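Local coordinates for protein N-acetylglucosaminidase (Paenibacillus barengoltzii, PDB 6INX) that probably hydrolyses beta-linked N-acetylglucosamine residues in amino-sugar glycans, at residues 160-171 against 216-225; 240-251 against 290-298. All coordinates share one frame; numbering follows the deposited sequence.

Contact 1: residues 160-171 against 216-225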
loop_
_atom_site.group_PDB
_atom_site.type_symbol
_atom_site.label_atom_id
_atom_site.label_comp_id
_atom_site.label_asym_id
_atom_site.label_seq_id
_atom_site.Cartn_x
_atom_site.Cartn_y
_atom_site.Cartn_z
ATOM N N ALA A 160 6.066 -9.178 3.708
ATOM C CA ALA A 160 7.180 -8.296 3.387
ATOM C C ALA A 160 6.963 -6.835 3.764
ATOM O O ALA A 160 7.943 -6.107 3.935
ATOM C CB ALA A 160 7.476 -8.354 1.887
ATOM N N ASP A 161 5.730 -6.388 3.914
ATOM C CA ASP A 161 5.426 -4.965 3.961
ATOM C C ASP A 161 5.120 -4.525 5.393
ATOM O O ASP A 161 5.137 -5.319 6.347
ATOM C CB ASP A 161 4.271 -4.652 3.003
ATOM C CG ASP A 161 4.361 -3.259 2.381
ATOM O OD1 ASP A 161 5.054 -2.380 2.931
ATOM O OD2 ASP A 161 3.701 -3.052 1.339
ATOM N N GLN A 162 4.796 -3.235 5.514
ATOM C CA GLN A 162 4.598 -2.599 6.813
ATOM C C GLN A 162 3.558 -3.324 7.659
ATOM O O GLN A 162 3.700 -3.407 8.881
ATOM C CB GLN A 162 4.182 -1.139 6.612
ATOM C CG GLN A 162 4.070 -0.340 7.905
ATOM C CD GLN A 162 5.410 -0.066 8.558
ATOM O OE1 GLN A 162 6.334 0.437 7.914
ATOM N NE2 GLN A 162 5.522 -0.388 9.836
ATOM N N TYR A 163 2.486 -3.819 7.035
ATOM C CA TYR A 163 1.451 -4.498 7.811
ATOM C C TYR A 163 2.044 -5.581 8.701
ATOM O O TYR A 163 1.573 -5.797 9.827
ATOM C CB TYR A 163 0.374 -5.094 6.888
ATOM C CG TYR A 163 0.871 -6.215 5.995
ATOM C CD1 TYR A 163 1.324 -5.957 4.706
ATOM C CD2 TYR A 163 0.905 -7.535 6.442
ATOM C CE1 TYR A 163 1.792 -6.981 3.892
ATOM C CE2 TYR A 163 1.386 -8.562 5.628
ATOM C CZ TYR A 163 1.825 -8.268 4.358
ATOM O OH TYR A 163 2.299 -9.271 3.545
ATOM N N TYR A 164 3.056 -6.299 8.206
ATOM C CA TYR A 164 3.547 -7.448 8.962
ATOM C C TYR A 164 4.305 -6.994 10.201
ATOM O O TYR A 164 4.148 -7.580 11.285
ATOM C CB TYR A 164 4.424 -8.344 8.084
ATOM C CG TYR A 164 4.719 -9.668 8.761
ATOM C CD1 TYR A 164 5.835 -9.806 9.587
ATOM C CD2 TYR A 164 3.862 -10.757 8.607
ATOM C CE1 TYR A 164 6.111 -11.006 10.225
ATOM C CE2 TYR A 164 4.123 -11.969 9.240
ATOM C CZ TYR A 164 5.246 -12.081 10.050
ATOM O OH TYR A 164 5.517 -13.272 10.688
ATOM N N ILE A 165 5.113 -5.942 10.057
ATOM C CA ILE A 165 5.783 -5.326 11.196
ATOM C C ILE A 165 4.758 -4.859 12.218
ATOM O O ILE A 165 4.930 -5.049 13.428
ATOM C CB ILE A 165 6.655 -4.157 10.699
ATOM C CG1 ILE A 165 7.683 -4.642 9.670
ATOM C CG2 ILE A 165 7.323 -3.442 11.873
ATOM C CD1 ILE A 165 8.708 -5.600 10.240
ATOM N N ASP A 166 3.666 -4.245 11.747
ATOM C CA ASP A 166 2.658 -3.704 12.647
ATOM C C ASP A 166 1.896 -4.796 13.380
ATOM O O ASP A 166 1.340 -4.527 14.448
ATOM C CB ASP A 166 1.667 -2.829 11.872
ATOM C CG ASP A 166 2.307 -1.565 11.312
ATOM O OD1 ASP A 166 3.440 -1.235 11.722
ATOM O OD2 ASP A 166 1.666 -0.894 10.478
ATOM N N GLY A 167 1.853 -6.014 12.841
ATOM C CA GLY A 167 1.147 -7.102 13.485
ATOM C C GLY A 167 2.009 -8.043 14.292
ATOM O O GLY A 167 1.498 -9.059 14.782
ATOM N N THR A 168 3.297 -7.737 14.465
ATOM C CA THR A 168 4.216 -8.619 15.176
ATOM C C THR A 168 5.150 -7.794 16.055
ATOM O O THR A 168 5.157 -6.559 16.010
ATOM C CB THR A 168 5.063 -9.440 14.198
ATOM O OG1 THR A 168 5.757 -8.544 13.326
ATOM C CG2 THR A 168 4.188 -10.350 13.354
ATOM N N GLU A 169 5.947 -8.503 16.848
ATOM C CA GLU A 169 7.003 -7.932 17.688
ATOM C C GLU A 169 8.335 -8.508 17.213
ATOM O O GLU A 169 8.910 -9.369 17.876
ATOM C CB GLU A 169 6.759 -8.295 19.173
ATOM C CG GLU A 169 5.400 -7.900 19.726
ATOM C CD GLU A 169 5.113 -8.478 21.121
ATOM O OE1 GLU A 169 5.634 -9.561 21.477
ATOM O OE2 GLU A 169 4.346 -7.843 21.872
ATOM N N MET A 170 8.823 -8.039 16.059
ATOM C CA MET A 170 9.904 -8.753 15.386
ATOM C C MET A 170 11.198 -8.762 16.193
ATOM O O MET A 170 11.969 -9.719 16.093
ATOM C CB MET A 170 10.126 -8.202 13.978
ATOM C CG MET A 170 9.061 -8.652 12.966
ATOM S SD MET A 170 8.768 -10.443 12.912
ATOM C CE MET A 170 10.452 -11.019 12.656
ATOM N N ALA A 171 11.442 -7.732 17.006
ATOM C CA ALA A 171 12.652 -7.728 17.822
ATOM C C ALA A 171 12.633 -8.859 18.840
ATOM O O ALA A 171 13.689 -9.397 19.192
ATOM C CB ALA A 171 12.796 -6.382 18.532
ATOM N N SER A 216 11.781 -3.913 2.143
ATOM C CA SER A 216 11.368 -4.898 3.141
ATOM C C SER A 216 12.506 -5.211 4.105
ATOM O O SER A 216 12.309 -5.211 5.324
ATOM C CB SER A 216 10.851 -6.162 2.438
ATOM O OG SER A 216 10.451 -7.141 3.385
ATOM N N VAL A 217 13.700 -5.482 3.569
ATOM C CA VAL A 217 14.872 -5.713 4.410
ATOM C C VAL A 217 15.079 -4.541 5.362
ATOM O O VAL A 217 15.259 -4.719 6.570
ATOM C CB VAL A 217 16.108 -5.975 3.533
ATOM C CG1 VAL A 217 17.374 -6.009 4.395
ATOM C CG2 VAL A 217 15.940 -7.273 2.734
ATOM N N ASN A 218 15.013 -3.321 4.833
ATOM C CA ASN A 218 15.167 -2.148 5.682
ATOM C C ASN A 218 14.113 -2.104 6.791
ATOM O O ASN A 218 14.435 -1.786 7.941
ATOM C CB ASN A 218 15.147 -0.892 4.813
ATOM C CG ASN A 218 16.444 -0.702 4.048
ATOM O OD1 ASN A 218 17.460 -1.323 4.365
ATOM N ND2 ASN A 218 16.415 0.151 3.030
ATOM N N LEU A 219 12.852 -2.429 6.475
ATOM C CA LEU A 219 11.810 -2.457 7.504
ATOM C C LEU A 219 12.145 -3.453 8.609
ATOM O O LEU A 219 12.012 -3.150 9.802
ATOM C CB LEU A 219 10.469 -2.842 6.879
ATOM C CG LEU A 219 9.718 -1.831 6.024
ATOM C CD1 LEU A 219 8.432 -2.467 5.497
ATOM C CD2 LEU A 219 9.414 -0.580 6.827
ATOM N N PHE A 220 12.563 -4.659 8.229
ATOM C CA PHE A 220 12.821 -5.689 9.226
ATOM C C PHE A 220 14.088 -5.401 10.025
ATOM O O PHE A 220 14.142 -5.690 11.223
ATOM C CB PHE A 220 12.858 -7.065 8.555
ATOM C CG PHE A 220 11.486 -7.647 8.329
ATOM C CD1 PHE A 220 10.965 -8.561 9.228
ATOM C CD2 PHE A 220 10.701 -7.244 7.258
ATOM C CE1 PHE A 220 9.681 -9.081 9.050
ATOM C CE2 PHE A 220 9.418 -7.765 7.073
ATOM C CZ PHE A 220 8.914 -8.687 7.971
ATOM N N VAL A 221 15.120 -4.845 9.384
ATOM C CA VAL A 221 16.312 -4.441 10.131
ATOM C C VAL A 221 15.954 -3.383 11.166
ATOM O O VAL A 221 16.351 -3.470 12.334
ATOM C CB VAL A 221 17.401 -3.943 9.168
ATOM C CG1 VAL A 221 18.546 -3.303 9.952
ATOM C CG2 VAL A 221 17.913 -5.083 8.321
ATOM N N ARG A 222 15.188 -2.369 10.750
ATOM C CA ARG A 222 14.790 -1.312 11.672
ATOM C C ARG A 222 13.883 -1.833 12.774
ATOM O O ARG A 222 13.866 -1.273 13.875
ATOM C CB ARG A 222 14.134 -0.163 10.911
ATOM C CG ARG A 222 15.175 0.715 10.268
ATOM C CD ARG A 222 14.642 1.645 9.204
ATOM N NE ARG A 222 15.712 1.925 8.249
ATOM C CZ ARG A 222 15.577 1.858 6.931
ATOM N NH1 ARG A 222 14.397 1.560 6.399
ATOM N NH2 ARG A 222 16.613 2.116 6.142
ATOM N N ALA A 223 13.139 -2.905 12.502
ATOM C CA ALA A 223 12.295 -3.527 13.510
ATOM C C ALA A 223 13.087 -4.405 14.470
ATOM O O ALA A 223 12.525 -4.868 15.469
ATOM C CB ALA A 223 11.180 -4.333 12.828
ATOM N N GLY A 224 14.367 -4.650 14.196
ATOM C CA GLY A 224 15.220 -5.367 15.117
ATOM C C GLY A 224 15.632 -6.771 14.718
ATOM O O GLY A 224 16.136 -7.507 15.573
ATOM N N VAL A 225 15.462 -7.166 13.463
ATOM C CA VAL A 225 15.916 -8.471 12.987
ATOM C C VAL A 225 17.368 -8.327 12.546
ATOM O O VAL A 225 17.656 -7.485 11.682
ATOM C CB VAL A 225 15.052 -9.000 11.840
ATOM C CG1 VAL A 225 15.566 -10.368 11.408
ATOM C CG2 VAL A 225 13.586 -9.063 12.256
HETATM O O HOH W 1 10.120 -4.769 16.705
#
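CG1 of Ile165 stands anti to the carbonyl carbon (chi1 -58°), facing Phe220, and chi2 turns CD1 over the ring, which Phe220, its CG also beside the backbone N, lays beneath that methyl. CD1 of Ile165 sits 3.6 Å from the centroid of the Phe220 ring and 3° off its normal, a centred CH-pi contact. The same methyl reaches CB of Ala223 at 3.8 Å. Tyr164 crosses the Phe220 side chain at about a right angle, its CD1 3.7 Å from CZ of Phe220 and near the plane of that ring. The bend of Met170 at chi2 brings SD obliquely to the ring, a Met-aromatic contact 5.5 Å from the Phe220 centroid, and the bend at chi3 sets CE 3.7 Å from CG2 of Val225. A leucine at Phe220 has no ring face to offer Ile165 CD1 and would probably leave Tyr164 CD1 and Met170 SD without their aromatic partner.

Polar links flank this core. Ser216 OG donates to Ala160 O over 2.8 Å, in the carbonyl plane and on a lone pair, whereas a water bridges Ala171 N and Ala223 O. At Gly224 the chain turns in a Schellman motif. Helix 162-166 and the 216-222 part of helix 213-222 run 15° from parallel, and Phe220 touches Ala158 and Leu182 on strands 153-159 and 179-183, as expected for the helical layer around a TIM barrel.

Contact 2: residues 240-251 against 290-298; sequences MWKDVPNVNRGL and YLFDGQTFI
Trp241 and Phe297 form an antiparallel hydrogen-bonded pair: Trp241 N donates to Phe297 O over 2.9 Å, and Phe297 N returns a bond to Trp241 O over 3.0 Å. Their side chains lie side by side, with Trp241 CE3 3.7 Å from Phe297 CD1, while the indole NE1 is satisfied by Gln192 O. On the other face of the sheet Met240 runs alongside Ile298, and its SD touches CG2 of Thr296.

Past the strands, Val244 N donates to Gln295 O almost straight (N-H...O 178°), on a lone pair. Water 2 donates to both Val244 O and Gly294 O, joining the 240-251 loop to the turn that holds Gly294. Asp293 OD1 holds that turn by accepting from Gln295 N, an Asx turn, and from Thr296 N at 2.8 Å, met nearly along the C-O bond. The turn lies in the connection between strands 288-292 and 297-299, part of an antiparallel sheet inserted between barrel strands 230-235 and 320-324, which is consistent with the insertion domain of many family 18 chitinases.

The loop after Val244 wraps Phe292. Gly250 CA lies 3.5 Å from the Phe292 ring centroid over one face, and Gly294 N is over the opposite face. CG1 of Val244 is anti to the carbonyl carbon (chi1 -43°), which leaves CG2 between backbone N and carbonyl carbon, where it meets Phe292 CE1 tightly at 3.3 Å. Gly250 has positive phi, and a side chain there would clash with Phe292; its carbonyl O accepts from Thr195 OG1. Asn248 ND2 donates to Leu251 O from above the carbonyl plane. Water 3 donates to Asn248 O, accepts from Arg249 NH1 in the guanidinium plane, and shares a hydrogen bond with Tyr290 OH at 2.7 Å.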
loop_
_atom_site.group_PDB
_atom_site.type_symbol
_atom_site.label_atom_id
_atom_site.label_comp_id
_atom_site.label_asym_id
_atom_site.label_seq_id
_atom_site.Cartn_x
_atom_site.Cartn_y
_atom_site.Cartn_z
ATOM N N MET A 240 0.027 -11.547 -12.721
ATOM C CA MET A 240 -0.452 -11.118 -14.029
ATOM C C MET A 240 -1.711 -10.280 -13.898
ATOM O O MET A 240 -2.611 -10.615 -13.128
ATOM C CB MET A 240 -0.751 -12.352 -14.891
ATOM C CG MET A 240 -1.331 -12.041 -16.261
ATOM S SD MET A 240 -1.516 -13.541 -17.266
ATOM C CE MET A 240 -2.807 -14.380 -16.365
ATOM N N TRP A 241 -1.760 -9.177 -14.646
ATOM C CA TRP A 241 -2.942 -8.334 -14.720
ATOM C C TRP A 241 -3.467 -8.323 -16.152
ATOM O O TRP A 241 -2.687 -8.317 -17.114
ATOM C CB TRP A 241 -2.616 -6.889 -14.317
ATOM C CG TRP A 241 -2.360 -6.650 -12.853
ATOM C CD1 TRP A 241 -3.228 -6.096 -11.956
ATOM C CD2 TRP A 241 -1.151 -6.919 -12.135
ATOM N NE1 TRP A 241 -2.633 -5.999 -10.715
ATOM C CE2 TRP A 241 -1.356 -6.494 -10.799
ATOM C CE3 TRP A 241 0.083 -7.481 -12.486
ATOM C CZ2 TRP A 241 -0.375 -6.625 -9.815
ATOM C CZ3 TRP A 241 1.063 -7.593 -11.515
ATOM C CH2 TRP A 241 0.827 -7.172 -10.190
ATOM N N LYS A 242 -4.790 -8.273 -16.288
ATOM C CA LYS A 242 -5.443 -8.367 -17.583
ATOM C C LYS A 242 -6.087 -7.047 -17.988
ATOM O O LYS A 242 -6.486 -6.242 -17.142
ATOM C CB LYS A 242 -6.514 -9.454 -17.557
ATOM C CG LYS A 242 -5.964 -10.837 -17.198
ATOM C CD LYS A 242 -7.088 -11.856 -17.097
ATOM C CE LYS A 242 -6.529 -13.237 -16.769
ATOM N NZ LYS A 242 -7.601 -14.267 -16.624
ATOM N N ASP A 243 -6.180 -6.843 -19.305
ATOM C CA ASP A 243 -6.931 -5.727 -19.879
ATOM C C ASP A 243 -6.404 -4.379 -19.395
ATOM O O ASP A 243 -7.156 -3.507 -18.950
ATOM C CB ASP A 243 -8.427 -5.900 -19.632
ATOM C CG ASP A 243 -8.948 -7.199 -20.211
ATOM O OD1 ASP A 243 -8.674 -7.459 -21.405
ATOM O OD2 ASP A 243 -9.594 -7.959 -19.470
ATOM N N VAL A 244 -5.092 -4.209 -19.501
ATOM C CA VAL A 244 -4.470 -2.971 -19.039
ATOM C C VAL A 244 -4.177 -2.064 -20.227
ATOM O O VAL A 244 -3.865 -2.552 -21.325
ATOM C CB VAL A 244 -3.228 -3.225 -18.170
ATOM C CG1 VAL A 244 -3.480 -4.349 -17.177
ATOM C CG2 VAL A 244 -2.057 -3.545 -19.006
ATOM N N PRO A 245 -4.310 -0.750 -20.062
ATOM C CA PRO A 245 -4.048 0.172 -21.171
ATOM C C PRO A 245 -2.633 0.028 -21.711
ATOM O O PRO A 245 -1.674 -0.202 -20.968
ATOM C CB PRO A 245 -4.251 1.551 -20.529
ATOM C CG PRO A 245 -5.179 1.294 -19.393
ATOM C CD PRO A 245 -4.848 -0.069 -18.875
ATOM N N ASN A 246 -2.500 0.219 -23.025
ATOM C CA ASN A 246 -1.209 0.124 -23.700
ATOM C C ASN A 246 -0.455 1.447 -23.547
ATOM O O ASN A 246 -0.275 2.227 -24.484
ATOM C CB ASN A 246 -1.413 -0.258 -25.161
ATOM C CG ASN A 246 -0.119 -0.611 -25.864
ATOM O OD1 ASN A 246 0.946 -0.691 -25.257
ATOM N ND2 ASN A 246 -0.209 -0.812 -27.175
ATOM N N VAL A 247 -0.016 1.695 -22.316
ATOM C CA VAL A 247 0.693 2.911 -21.937
ATOM C C VAL A 247 1.853 2.497 -21.042
ATOM O O VAL A 247 1.695 1.630 -20.176
ATOM C CB VAL A 247 -0.249 3.868 -21.177
ATOM C CG1 VAL A 247 0.514 5.102 -20.699
ATOM C CG2 VAL A 247 -1.448 4.256 -22.036
ATOM N N ASN A 248 3.028 3.093 -21.250
ATOM C CA ASN A 248 4.187 2.833 -20.388
ATOM C C ASN A 248 4.552 1.350 -20.342
ATOM O O ASN A 248 5.016 0.848 -19.313
ATOM C CB ASN A 248 3.973 3.378 -18.966
ATOM C CG ASN A 248 5.265 3.507 -18.175
ATOM O OD1 ASN A 248 6.300 3.909 -18.707
ATOM N ND2 ASN A 248 5.206 3.158 -16.889
ATOM N N ARG A 249 4.338 0.636 -21.457
ATOM C CA ARG A 249 4.641 -0.796 -21.551
ATOM C C ARG A 249 3.870 -1.608 -20.515
ATOM O O ARG A 249 4.336 -2.659 -20.069
ATOM C CB ARG A 249 6.144 -1.093 -21.477
ATOM C CG ARG A 249 6.976 -0.381 -22.536
ATOM C CD ARG A 249 8.449 -0.458 -22.194
ATOM N NE ARG A 249 9.189 0.626 -22.830
ATOM C CZ ARG A 249 9.340 1.833 -22.296
ATOM N NH1 ARG A 249 8.816 2.106 -21.109
ATOM N NH2 ARG A 249 10.023 2.766 -22.947
ATOM N N GLY A 250 2.685 -1.131 -20.146
ATOM C CA GLY A 250 1.830 -1.825 -19.197
ATOM C C GLY A 250 2.158 -1.593 -17.734
ATOM O O GLY A 250 1.417 -2.088 -16.876
ATOM N N LEU A 251 3.241 -0.882 -17.421
ATOM C CA LEU A 251 3.742 -0.752 -16.059
ATOM C C LEU A 251 3.062 0.421 -15.360
ATOM O O LEU A 251 2.996 1.529 -15.904
ATOM C CB LEU A 251 5.258 -0.554 -16.092
ATOM C CG LEU A 251 5.991 -0.494 -14.755
ATOM C CD1 LEU A 251 5.894 -1.819 -14.024
ATOM C CD2 LEU A 251 7.453 -0.138 -14.967
ATOM N N TYR A 290 9.783 -7.854 -16.945
ATOM C CA TYR A 290 8.337 -7.907 -17.101
ATOM C C TYR A 290 7.995 -8.126 -18.567
ATOM O O TYR A 290 8.791 -7.815 -19.456
ATOM C CB TYR A 290 7.633 -6.670 -16.521
ATOM C CG TYR A 290 8.017 -5.324 -17.113
ATOM C CD1 TYR A 290 9.206 -4.705 -16.755
ATOM C CD2 TYR A 290 7.156 -4.648 -17.963
ATOM C CE1 TYR A 290 9.550 -3.455 -17.268
ATOM C CE2 TYR A 290 7.482 -3.395 -18.482
ATOM C CZ TYR A 290 8.684 -2.809 -18.125
ATOM O OH TYR A 290 8.999 -1.567 -18.646
ATOM N N LEU A 291 6.799 -8.666 -18.812
ATOM C CA LEU A 291 6.311 -8.942 -20.157
ATOM C C LEU A 291 5.049 -8.136 -20.413
ATOM O O LEU A 291 4.220 -7.961 -19.516
ATOM C CB LEU A 291 5.954 -10.416 -20.327
ATOM C CG LEU A 291 7.010 -11.435 -19.927
ATOM C CD1 LEU A 291 6.514 -12.842 -20.262
ATOM C CD2 LEU A 291 8.319 -11.151 -20.635
ATOM N N PHE A 292 4.898 -7.658 -21.643
ATOM C CA PHE A 292 3.686 -6.957 -22.031
ATOM C C PHE A 292 3.452 -7.189 -23.511
ATOM O O PHE A 292 4.393 -7.121 -24.306
ATOM C CB PHE A 292 3.816 -5.452 -21.767
ATOM C CG PHE A 292 2.514 -4.708 -21.836
ATOM C CD1 PHE A 292 1.423 -5.132 -21.102
ATOM C CD2 PHE A 292 2.386 -3.568 -22.619
ATOM C CE1 PHE A 292 0.220 -4.449 -21.153
ATOM C CE2 PHE A 292 1.182 -2.865 -22.657
ATOM C CZ PHE A 292 0.106 -3.309 -21.921
ATOM N N ASP A 293 2.195 -7.443 -23.879
ATOM C CA ASP A 293 1.811 -7.633 -25.275
ATOM C C ASP A 293 0.878 -6.541 -25.770
ATOM O O ASP A 293 0.295 -6.679 -26.852
ATOM C CB ASP A 293 1.147 -8.998 -25.472
ATOM C CG ASP A 293 -0.270 -9.053 -24.907
ATOM O OD1 ASP A 293 -0.610 -8.241 -24.017
ATOM O OD2 ASP A 293 -1.061 -9.914 -25.341
ATOM N N GLY A 294 0.694 -5.483 -24.986
ATOM C CA GLY A 294 -0.256 -4.435 -25.300
ATOM C C GLY A 294 -1.515 -4.470 -24.465
ATOM O O GLY A 294 -2.277 -3.495 -24.492
ATOM N N GLN A 295 -1.748 -5.551 -23.705
ATOM C CA GLN A 295 -3.001 -5.751 -22.990
ATOM C C GLN A 295 -2.798 -6.531 -21.689
ATOM O O GLN A 295 -3.466 -6.257 -20.689
ATOM C CB GLN A 295 -3.955 -6.511 -23.917
ATOM C CG GLN A 295 -5.379 -6.645 -23.447
ATOM C CD GLN A 295 -6.174 -7.614 -24.312
ATOM O OE1 GLN A 295 -5.608 -8.509 -24.955
ATOM N NE2 GLN A 295 -7.490 -7.446 -24.326
ATOM N N THR A 296 -1.881 -7.497 -21.687
ATOM C CA THR A 296 -1.650 -8.375 -20.542
ATOM C C THR A 296 -0.248 -8.121 -20.006
ATOM O O THR A 296 0.732 -8.209 -20.755
ATOM C CB THR A 296 -1.802 -9.843 -20.963
ATOM O OG1 THR A 296 -3.124 -10.064 -21.476
ATOM C CG2 THR A 296 -1.566 -10.783 -19.782
ATOM N N PHE A 297 -0.153 -7.806 -18.710
ATOM C CA PHE A 297 1.107 -7.475 -18.057
ATOM C C PHE A 297 1.493 -8.605 -17.112
ATOM O O PHE A 297 0.670 -9.032 -16.293
ATOM C CB PHE A 297 0.939 -6.176 -17.256
ATOM C CG PHE A 297 2.153 -5.784 -16.473
ATOM C CD1 PHE A 297 2.372 -6.280 -15.189
ATOM C CD2 PHE A 297 3.073 -4.907 -17.006
ATOM C CE1 PHE A 297 3.499 -5.913 -14.473
ATOM C CE2 PHE A 297 4.188 -4.549 -16.296
ATOM C CZ PHE A 297 4.406 -5.046 -15.035
ATOM N N ILE A 298 2.754 -9.041 -17.185
ATOM C CA ILE A 298 3.254 -10.183 -16.419
ATOM C C ILE A 298 4.541 -9.790 -15.707
ATOM O O ILE A 298 5.491 -9.338 -16.349
ATOM C CB ILE A 298 3.506 -11.397 -17.333
ATOM C CG1 ILE A 298 2.180 -11.877 -17.933
ATOM C CG2 ILE A 298 4.207 -12.513 -16.566
ATOM C CD1 ILE A 298 2.305 -12.957 -19.023
HETATM O O HOH W 2 -4.878 -2.367 -23.911
HETATM O O HOH W 3 7.821 0.847 -18.809
#

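How the contacts relate
Contacts 1 and 2 lie in different parts of one family 18 chain, their centres 32 Å apart and their nearest atoms about 12 Å, without touching. They come in series: 216-225 closes contact 1, then barrel strand 230-235 leads directly into strand 237-241, where contact 2 opens. Contact 1 belongs to helices 162-166, 170-173 and 213-222, packed outside the parallel barrel strands, and contact 2 to the five-stranded antiparallel sheet, which shares no strand with the barrel sheet. After that sheet the chain runs through helix 303-316 and then into barrel strand 320-324, beside 230-235. The two contacts thus belong to separate modules, a barrel and an inserted sheet, joined at neighbouring barrel strands.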